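Local coordinates for cephalosporin hydroxylase CMCI (Streptomyces clavuligerus, PDB 2BM8), which takes part in cephamycin biosynthesis, probably as a cephalosporin hydroxylase, and belongs to a family related to O-methyltransferases, at residues 161-169 with 183-192. The protein carries 3 engineered substitutions. Numbering follows the deposited sequence.
Sequences AHANTFNIM and FIIEDMIPYW
In the beta-alpha-beta unit formed by strand 155-159, helix 165-175 and strand 182-185, the first turn of the helix lies over the last strand; the axes of 165-169 and 183-185 approach to 10.8 Å and run nearly antiparallel. Met169 covers one face of the Phe183 ring: its CG sits above the ring centre, 3.7 Å from the centroid, in a CH-pi contact. Nearly extended at chi2 (156°), the chain runs on to bring SD obliquely to the same ring, 3.7 Å from Phe183 CE2, a Met-aromatic contact. Phe183 presents this face with CG anti to its backbone N (chi1 -171°), while Phe157 of the neighbouring strand meets the ring nearly parallel. With Phe183 cut back to an alanine, Met169 would probably lose the ring under its CG and SD, and its thioether would be set free to turn. Further along, Thr165 and Ile185 meet tip to tip, CG2 to CD1 at 3.6 Å. Thr165 OG1 lies at the edge of the Trp192 indole, 3.5 Å from CH2, and also makes a weak hydrogen bond to Asp159. The His162 ring lies against Met188, ND1 to CB 3.2 Å, with Ile185 CG2 at its edge; its CB packs on Trp192 CZ2. Asn13 of a second subunit bonds both His162 O and Trp192 NE1, tying the two segments together. A water bridges His162 NE2 (3.1 Å) and Asp187 OD2 (2.6 Å), donating to the carboxylate. Parallel strands 155-159 and 182-185, joined by a crossover through helix 165-175 with loops following their C-terminal ends, recur in Rossmann-like folds.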
loop_
_atom_site.group_PDB
_atom_site.type_symbol
_atom_site.label_atom_id
_atom_site.label_comp_id
_atom_site.label_asym_id
_atom_site.label_seq_id
_atom_site.Cartn_x
_atom_site.Cartn_y
_atom_site.Cartn_z
ATOM N N ALA B 161 23.109 12.719 19.257
ATOM C CA ALA B 161 24.259 13.285 18.540
ATOM C C ALA B 161 24.915 12.277 17.587
ATOM O O ALA B 161 25.225 12.599 16.443
ATOM C CB ALA B 161 25.283 13.831 19.541
ATOM N N HIS B 162 25.129 11.065 18.085
ATOM C CA HIS B 162 25.534 9.905 17.285
ATOM C C HIS B 162 26.961 9.969 16.724
ATOM O O HIS B 162 27.210 9.469 15.628
ATOM C CB HIS B 162 24.580 9.661 16.105
ATOM C CG HIS B 162 23.132 9.907 16.398
ATOM N ND1 HIS B 162 22.291 8.921 16.857
ATOM C CD2 HIS B 162 22.359 11.004 16.217
ATOM C CE1 HIS B 162 21.068 9.409 16.974
ATOM N NE2 HIS B 162 21.083 10.671 16.596
ATOM N N ALA B 163 27.901 10.541 17.470
ATOM C CA ALA B 163 29.272 10.690 16.975
ATOM C C ALA B 163 30.211 9.582 17.456
ATOM O O ALA B 163 30.790 8.845 16.646
ATOM C CB ALA B 163 29.826 12.077 17.342
ATOM N N ASN B 164 30.387 9.449 18.760
ATOM C CA ASN B 164 31.365 8.471 19.286
ATOM C C ASN B 164 30.590 7.449 20.092
ATOM O O ASN B 164 31.035 6.982 21.113
ATOM C CB ASN B 164 32.402 9.221 20.143
ATOM C CG ASN B 164 33.643 8.402 20.472
ATOM O OD1 ASN B 164 34.055 7.502 19.735
ATOM N ND2 ASN B 164 34.262 8.740 21.600
ATOM N N THR B 165 29.419 7.100 19.589
ATOM C CA THR B 165 28.377 6.467 20.380
ATOM C C THR B 165 28.811 5.194 21.137
ATOM O O THR B 165 28.651 5.101 22.351
ATOM C CB THR B 165 27.196 6.156 19.455
ATOM O OG1 THR B 165 26.780 7.361 18.785
ATOM C CG2 THR B 165 25.974 5.677 20.259
ATOM N N PHE B 166 29.377 4.230 20.422
ATOM C CA PHE B 166 29.796 2.983 21.047
ATOM C C PHE B 166 30.833 3.193 22.138
ATOM O O PHE B 166 30.772 2.528 23.172
ATOM C CB PHE B 166 30.292 1.990 19.996
ATOM C CG PHE B 166 29.195 1.480 19.120
ATOM C CD1 PHE B 166 29.072 1.920 17.807
ATOM C CD2 PHE B 166 28.259 0.589 19.620
ATOM C CE1 PHE B 166 28.055 1.454 17.004
ATOM C CE2 PHE B 166 27.231 0.128 18.821
ATOM C CZ PHE B 166 27.128 0.561 17.513
ATOM N N ASN B 167 31.766 4.122 21.916
ATOM C CA ASN B 167 32.741 4.491 22.946
ATOM C C ASN B 167 32.074 5.124 24.156
ATOM O O ASN B 167 32.420 4.808 25.286
ATOM C CB ASN B 167 33.824 5.432 22.382
ATOM C CG ASN B 167 35.018 4.671 21.768
ATOM O OD1 ASN B 167 35.508 3.696 22.340
ATOM N ND2 ASN B 167 35.482 5.128 20.603
ATOM N N ILE B 168 31.101 5.999 23.919
ATOM C CA ILE B 168 30.340 6.634 24.995
ATOM C C ILE B 168 29.536 5.587 25.751
ATOM O O ILE B 168 29.352 5.694 26.956
ATOM C CB ILE B 168 29.401 7.724 24.427
ATOM C CG1 ILE B 168 30.199 8.869 23.815
ATOM C CG2 ILE B 168 28.489 8.283 25.507
ATOM C CD1 ILE B 168 29.364 9.727 22.874
ATOM N N MET B 169 29.063 4.576 25.027
ATOM C CA MET B 169 28.339 3.436 25.618
ATOM C C MET B 169 29.217 2.612 26.547
ATOM O O MET B 169 28.760 2.198 27.598
ATOM C CB MET B 169 27.789 2.509 24.529
ATOM C CG MET B 169 26.383 1.996 24.773
ATOM S SD MET B 169 25.599 1.544 23.204
ATOM C CE MET B 169 25.729 -0.202 23.260
ATOM N N PHE B 183 19.977 3.284 28.222
ATOM C CA PHE B 183 20.824 3.948 27.251
ATOM C C PHE B 183 20.082 3.840 25.939
ATOM O O PHE B 183 19.860 2.739 25.461
ATOM C CB PHE B 183 22.208 3.299 27.148
ATOM C CG PHE B 183 23.194 4.095 26.304
ATOM C CD1 PHE B 183 24.169 4.877 26.902
ATOM C CD2 PHE B 183 23.140 4.061 24.914
ATOM C CE1 PHE B 183 25.080 5.600 26.129
ATOM C CE2 PHE B 183 24.054 4.789 24.143
ATOM C CZ PHE B 183 25.018 5.554 24.759
ATOM N N ILE B 184 19.708 4.990 25.375
ATOM C CA ILE B 184 18.825 5.054 24.221
ATOM C C ILE B 184 19.463 5.778 23.039
ATOM O O ILE B 184 19.973 6.892 23.177
ATOM C CB ILE B 184 17.510 5.746 24.615
ATOM C CG1 ILE B 184 16.701 4.813 25.521
ATOM C CG2 ILE B 184 16.693 6.098 23.381
ATOM C CD1 ILE B 184 15.633 5.494 26.310
ATOM N N ILE B 185 19.414 5.149 21.870
ATOM C CA ILE B 185 19.903 5.780 20.651
ATOM C C ILE B 185 18.728 6.016 19.742
ATOM O O ILE B 185 18.136 5.081 19.233
ATOM C CB ILE B 185 20.963 4.896 19.972
ATOM C CG1 ILE B 185 22.216 4.836 20.837
ATOM C CG2 ILE B 185 21.324 5.460 18.607
ATOM C CD1 ILE B 185 23.050 3.618 20.636
ATOM N N GLU B 186 18.374 7.273 19.545
ATOM C CA GLU B 186 17.233 7.600 18.700
ATOM C C GLU B 186 17.680 7.615 17.241
ATOM O O GLU B 186 18.831 7.916 16.965
ATOM C CB GLU B 186 16.632 8.944 19.118
ATOM C CG GLU B 186 16.110 8.979 20.560
ATOM C CD GLU B 186 15.190 10.166 20.854
ATOM O OE1 GLU B 186 15.003 11.002 19.953
ATOM O OE2 GLU B 186 14.674 10.275 21.997
ATOM N N ASP B 187 16.790 7.198 16.335
ATOM C CA ASP B 187 16.905 7.393 14.885
ATOM C C ASP B 187 17.976 6.570 14.173
ATOM O O ASP B 187 17.693 5.940 13.141
ATOM C CB ASP B 187 17.120 8.874 14.548
ATOM C CG ASP B 187 15.933 9.741 14.945
ATOM O OD1 ASP B 187 14.834 9.517 14.373
ATOM O OD2 ASP B 187 16.001 10.644 15.812
ATOM N N MET B 188 19.191 6.575 14.713
ATOM C CA MET B 188 20.356 6.181 13.934
ATOM C C MET B 188 20.596 4.679 13.773
ATOM O O MET B 188 21.175 4.271 12.764
ATOM C CB MET B 188 21.626 6.848 14.482
ATOM C CG MET B 188 22.784 6.882 13.466
ATOM S SD MET B 188 22.380 7.650 11.835
ATOM C CE MET B 188 23.018 9.331 12.061
ATOM N N ILE B 189 20.150 3.859 14.727
ATOM C CA ILE B 189 20.504 2.434 14.688
ATOM C C ILE B 189 20.054 1.706 13.423
ATOM O O ILE B 189 20.820 0.951 12.863
ATOM C CB ILE B 189 20.075 1.697 15.977
ATOM C CG1 ILE B 189 21.228 1.776 16.977
ATOM C CG2 ILE B 189 19.726 0.234 15.709
ATOM C CD1 ILE B 189 20.916 1.322 18.350
ATOM N N PRO B 190 18.831 1.896 12.970
ATOM C CA PRO B 190 18.399 1.313 11.695
ATOM C C PRO B 190 19.245 1.703 10.490
ATOM O O PRO B 190 19.407 0.859 9.620
ATOM C CB PRO B 190 16.975 1.845 11.544
ATOM C CG PRO B 190 16.530 1.980 12.948
ATOM C CD PRO B 190 17.730 2.613 13.626
ATOM N N TYR B 191 19.763 2.930 10.440
ATOM C CA TYR B 191 20.652 3.353 9.347
ATOM C C TYR B 191 22.052 2.708 9.424
ATOM O O TYR B 191 22.604 2.312 8.419
ATOM C CB TYR B 191 20.753 4.892 9.282
ATOM C CG TYR B 191 19.431 5.574 8.976
ATOM C CD1 TYR B 191 18.544 5.898 9.994
ATOM C CD2 TYR B 191 19.064 5.883 7.668
ATOM C CE1 TYR B 191 17.321 6.506 9.734
ATOM C CE2 TYR B 191 17.849 6.504 7.388
ATOM C CZ TYR B 191 16.982 6.813 8.430
ATOM O OH TYR B 191 15.779 7.429 8.171
ATOM N N TRP B 192 22.620 2.610 10.618
ATOM C CA TRP B 192 23.883 1.911 10.805
ATOM C C TRP B 192 23.779 0.430 10.414
ATOM O O TRP B 192 24.726 -0.122 9.892
ATOM C CB TRP B 192 24.365 2.012 12.256
ATOM C CG TRP B 192 24.899 3.346 12.646
ATOM C CD1 TRP B 192 25.429 4.292 11.825
ATOM C CD2 TRP B 192 24.972 3.880 13.970
ATOM N NE1 TRP B 192 25.814 5.390 12.555
ATOM C CE2 TRP B 192 25.547 5.162 13.877
ATOM C CE3 TRP B 192 24.601 3.406 15.233
ATOM C CZ2 TRP B 192 25.759 5.983 14.995
ATOM C CZ3 TRP B 192 24.819 4.225 16.354
ATOM C CH2 TRP B 192 25.396 5.496 16.220
HETATM O O HOH W 1 18.168 11.819 16.579
#